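Local coordinates for putative cell adhesion protein (Parabacteroides distasonis, PDB 3LIU) that probably serves as a fimbrillin of the FimA/Mfa1 family, a subunit of the pili with which the bacterium is thought to adhere, at residues 96-99 and 100-104; 233-236 and 237-240. All blocks are in the same frame, centred on the assembly; numbering follows the deposited sequence.

Contact 1 (96-99 and 100-104)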
loop_
_atom_site.group_PDB
_atom_site.type_symbol
_atom_site.label_atom_id
_atom_site.label_comp_id
_atom_site.label_asym_id
_atom_site.label_seq_id
_atom_site.Cartn_x
_atom_site.Cartn_y
_atom_site.Cartn_z
ATOM N N ILE A 96 16.017 0.954 -7.394
ATOM C CA ILE A 96 15.628 2.082 -6.514
ATOM C C ILE A 96 16.821 2.485 -5.608
ATOM O O ILE A 96 17.023 3.652 -5.317
ATOM C CB ILE A 96 14.373 1.761 -5.665
ATOM C CG1 ILE A 96 13.188 1.321 -6.542
ATOM C CG2 ILE A 96 13.966 2.961 -4.710
ATOM C CD1 ILE A 96 12.760 2.349 -7.670
ATOM N N GLN A 97 17.615 1.516 -5.174
ATOM C CA GLN A 97 18.780 1.814 -4.345
ATOM C C GLN A 97 19.730 2.778 -5.061
ATOM O O GLN A 97 20.248 3.688 -4.449
ATOM C CB GLN A 97 19.536 0.538 -3.956
ATOM C CG GLN A 97 18.772 -0.434 -3.063
ATOM C CD GLN A 97 19.520 -1.755 -2.894
ATOM O OE1 GLN A 97 20.728 -1.813 -3.076
ATOM N NE2 GLN A 97 18.793 -2.823 -2.604
ATOM N N THR A 98 19.888 2.608 -6.374
ATOM C CA THR A 98 20.746 3.452 -7.153
ATOM C C THR A 98 20.129 4.808 -7.382
ATOM O O THR A 98 20.814 5.846 -7.272
ATOM C CB THR A 98 21.076 2.799 -8.496
ATOM O OG1 THR A 98 21.781 1.590 -8.245
ATOM C CG2 THR A 98 21.964 3.727 -9.326
ATOM N N GLU A 99 18.841 4.822 -7.681
ATOM C CA GLU A 99 18.126 6.093 -7.809
ATOM C C GLU A 99 18.251 6.925 -6.527
ATOM O O GLU A 99 18.531 8.111 -6.580
ATOM C CB GLU A 99 16.652 5.854 -8.147
ATOM C CG GLU A 99 16.436 5.330 -9.562
ATOM C CD GLU A 99 14.964 5.131 -9.924
ATOM O OE1 GLU A 99 14.078 5.359 -9.097
ATOM O OE2 GLU A 99 14.683 4.735 -11.065
ATOM N N LEU A 100 18.067 6.273 -5.383
ATOM C CA LEU A 100 18.204 6.948 -4.119
ATOM C C LEU A 100 19.658 7.445 -3.948
ATOM O O LEU A 100 19.874 8.553 -3.462
ATOM C CB LEU A 100 17.752 6.038 -2.962
ATOM C CG LEU A 100 16.254 5.686 -2.805
ATOM C CD1 LEU A 100 16.098 4.581 -1.710
ATOM C CD2 LEU A 100 15.329 6.903 -2.512
ATOM N N ALA A 101 20.644 6.661 -4.388
ATOM C CA ALA A 101 22.038 7.028 -4.193
ATOM C C ALA A 101 22.413 8.241 -5.083
ATOM O O ALA A 101 23.402 8.920 -4.820
ATOM C CB ALA A 101 22.948 5.853 -4.454
ATOM N N LYS A 102 21.612 8.524 -6.114
ATOM C CA LYS A 102 21.856 9.690 -6.949
ATOM C C LYS A 102 21.144 10.949 -6.472
ATOM O O LYS A 102 21.410 12.006 -7.007
ATOM C CB LYS A 102 21.461 9.397 -8.403
ATOM C CG LYS A 102 22.301 8.343 -9.101
ATOM C CD LYS A 102 21.587 7.779 -10.345
ATOM C CE LYS A 102 22.570 7.204 -11.377
ATOM N NZ LYS A 102 21.848 6.796 -12.649
ATOM N N ALA A 103 20.272 10.862 -5.467
ATOM C CA ALA A 103 19.668 12.060 -4.864
ATOM C C ALA A 103 20.703 13.105 -4.407
ATOM O O ALA A 103 21.726 12.773 -3.784
ATOM C CB ALA A 103 18.782 11.697 -3.651
ATOM N N LYS A 104 20.395 14.364 -4.665
ATOM C CA LYS A 104 21.265 15.457 -4.265
ATOM C C LYS A 104 20.720 16.275 -3.104
ATOM O O LYS A 104 21.364 17.209 -2.645
ATOM C CB LYS A 104 21.542 16.355 -5.467
ATOM C CG LYS A 104 22.396 15.683 -6.501
ATOM C CD LYS A 104 23.743 15.239 -5.907
ATOM C CE LYS A 104 24.627 14.580 -6.968
ATOM N NZ LYS A 104 25.491 13.542 -6.351
#
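I96 and L100 meet one turn apart on the buried side of helix 94-101, their side chains slanting across each other. The touching branch of I96 is CG2, set opposite the backbone N while CG1 stands beside that N (chi1 -55°); it lies 4.0 Å from CD1 of L100. The same two residues are joined by a backbone bond, L100 N to I96 O, short at 2.8 Å and straight at 167°. T112 and F109 pack on L100 and I114 on I96; L100 also packs on T47 of strand 45-52, so the face is seated on chain from both before and after the helix. On the outer side T98 and K102 run alongside each other and point the same way: CG2 of T98 lies 4.1 Å from CE of K102, a loose contact between aliphatic parts. A101 N bonds to Q97 O at 3.0 Å, and K102 N has two partners, E99 O at 3.1 Å and, more weakly, T98 O. Q97 sends NE2 back to the carbonyl of A92. The backbone bonds thus hold the helix together, apolar side chains seat its inner face, and outside T98 and K102 touch only through aliphatic carbons.

Contact 2 (233-236 and 237-240); sequences FGYL and DYKV
D237 reaches back over the turn to G234, and this is the tight part of the contact. Its OD2 takes the N-H of G234 at 2.9 Å, nearly straight at 163°, on the anti lone pair, the one facing away from OD1. The bond is returned through the backbone, D237 N donating to G234 O at 2.9 Å, so a small ring closes between the two residues. CG of D237 stands beside its own backbone N (chi1 -64°), which carries the carboxylate to F233; there OD2 lies in the plane of the phenyl ring at its edge, 3.7 Å from CD1, with the two planes almost perpendicular. An alanine here would remove the carboxylate and would probably leave the N-H of G234 without its acceptor and the F233 edge with a gap beside it. Y235 and buried Y238 touch lightly at their edges, CD1 to CD2 at 4.1 Å; Y235 OH bonds to the carboxylate of E296, Y238 OH to the backbone O of E291. The solvent side is L236, exposed, its side chain leading off the turn. Yet its carbonyl O receives K239 NZ at 2.9 Å in the carbonyl plane; the lysine bends at chi2 (-56°) to get there. T262 OG1 bonds to that same oxygen. Side-chain polar groups therefore tie down the 3-10 turn that leads into strand 238-240.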
loop_
_atom_site.group_PDB
_atom_site.type_symbol
_atom_site.label_atom_id
_atom_site.label_comp_id
_atom_site.label_asym_id
_atom_site.label_seq_id
_atom_site.Cartn_x
_atom_site.Cartn_y
_atom_site.Cartn_z
ATOM N N PHE A 233 2.269 10.358 -14.889
ATOM C CA PHE A 233 1.543 9.148 -14.559
ATOM C C PHE A 233 0.187 9.203 -15.190
ATOM O O PHE A 233 -0.473 10.251 -15.197
ATOM C CB PHE A 233 1.450 8.997 -13.045
ATOM C CG PHE A 233 2.794 8.932 -12.395
ATOM C CD1 PHE A 233 3.725 7.971 -12.821
ATOM C CD2 PHE A 233 3.161 9.831 -11.407
ATOM C CE1 PHE A 233 4.976 7.878 -12.227
ATOM C CE2 PHE A 233 4.395 9.745 -10.800
ATOM C CZ PHE A 233 5.316 8.764 -11.210
ATOM N N GLY A 234 -0.202 8.074 -15.759
ATOM C CA GLY A 234 -1.491 7.943 -16.384
ATOM C C GLY A 234 -2.064 6.576 -16.223
ATOM O O GLY A 234 -1.711 5.845 -15.292
ATOM N N TYR A 235 -2.957 6.211 -17.141
ATOM C CA TYR A 235 -3.700 4.989 -17.002
ATOM C C TYR A 235 -2.809 3.723 -16.890
ATOM O O TYR A 235 -3.143 2.791 -16.165
ATOM C CB TYR A 235 -4.724 4.825 -18.126
ATOM C CG TYR A 235 -5.944 5.747 -18.047
ATOM C CD1 TYR A 235 -6.701 5.869 -16.868
ATOM C CD2 TYR A 235 -6.372 6.448 -19.141
ATOM C CE1 TYR A 235 -7.802 6.717 -16.797
ATOM C CE2 TYR A 235 -7.502 7.295 -19.068
ATOM C CZ TYR A 235 -8.204 7.409 -17.889
ATOM O OH TYR A 235 -9.293 8.217 -17.787
ATOM N N LEU A 236 -1.711 3.658 -17.624
ATOM C CA LEU A 236 -0.868 2.451 -17.575
ATOM C C LEU A 236 -0.222 2.280 -16.167
ATOM O O LEU A 236 0.246 1.186 -15.822
ATOM C CB LEU A 236 0.227 2.505 -18.638
ATOM C CG LEU A 236 -0.236 2.409 -20.103
ATOM C CD1 LEU A 236 0.939 2.727 -20.990
ATOM C CD2 LEU A 236 -0.808 1.060 -20.448
ATOM N N ASP A 237 -0.223 3.365 -15.386
ATOM C CA ASP A 237 0.328 3.403 -14.014
ATOM C C ASP A 237 -0.645 2.970 -12.947
ATOM O O ASP A 237 -0.235 2.746 -11.816
ATOM C CB ASP A 237 0.842 4.799 -13.699
ATOM C CG ASP A 237 2.017 5.193 -14.594
ATOM O OD1 ASP A 237 3.076 4.557 -14.437
ATOM O OD2 ASP A 237 1.875 6.127 -15.405
ATOM N N TYR A 238 -1.929 2.902 -13.298
ATOM C CA TYR A 238 -2.905 2.121 -12.568
ATOM C C TYR A 238 -2.714 0.634 -12.900
ATOM O O TYR A 238 -2.469 0.281 -14.046
ATOM C CB TYR A 238 -4.356 2.531 -12.923
ATOM C CG TYR A 238 -4.840 3.831 -12.322
ATOM C CD1 TYR A 238 -4.997 3.959 -10.947
ATOM C CD2 TYR A 238 -5.212 4.915 -13.122
ATOM C CE1 TYR A 238 -5.473 5.101 -10.393
ATOM C CE2 TYR A 238 -5.685 6.079 -12.561
ATOM C CZ TYR A 238 -5.813 6.152 -11.170
ATOM O OH TYR A 238 -6.264 7.271 -10.547
ATOM N N LYS A 239 -2.880 -0.234 -11.897
ATOM C CA LYS A 239 -2.721 -1.656 -12.068
ATOM C C LYS A 239 -4.010 -2.402 -11.759
ATOM O O LYS A 239 -4.790 -1.992 -10.936
ATOM C CB LYS A 239 -1.572 -2.194 -11.190
ATOM C CG LYS A 239 -0.253 -1.442 -11.269
ATOM C CD LYS A 239 0.327 -1.322 -12.695
ATOM C CE LYS A 239 1.517 -0.379 -12.750
ATOM N NZ LYS A 239 2.073 -0.225 -14.135
ATOM N N VAL A 240 -4.223 -3.509 -12.458
ATOM C CA VAL A 240 -5.476 -4.208 -12.436
ATOM C C VAL A 240 -5.194 -5.705 -12.561
ATOM O O VAL A 240 -4.288 -6.133 -13.311
ATOM C CB VAL A 240 -6.468 -3.728 -13.543
ATOM C CG1 VAL A 240 -5.965 -4.057 -14.997
ATOM C CG2 VAL A 240 -7.831 -4.311 -13.305
#

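In the fold
Contact 1 and contact 2 are separate pieces of the fold, following one another along the chain, with centres 24 Å apart and no touch between them. The first is partly buried: helix 94-101 sets its inner face against strands 45-52 and 113-115 and helix 106-110. The second lies at the surface, where a loop turns into strand 238-240, paired antiparallel with strand 193-213. Strand 238-240 of contact 2 and strand 113-115, on which the helix of contact 1 packs, both pair with strand 193-213. Their chemistry follows their setting. At 96-104 side chains add hydrocarbon packing to a helical backbone, while at 233-240 charged side chains bond directly to the main chain of the turn.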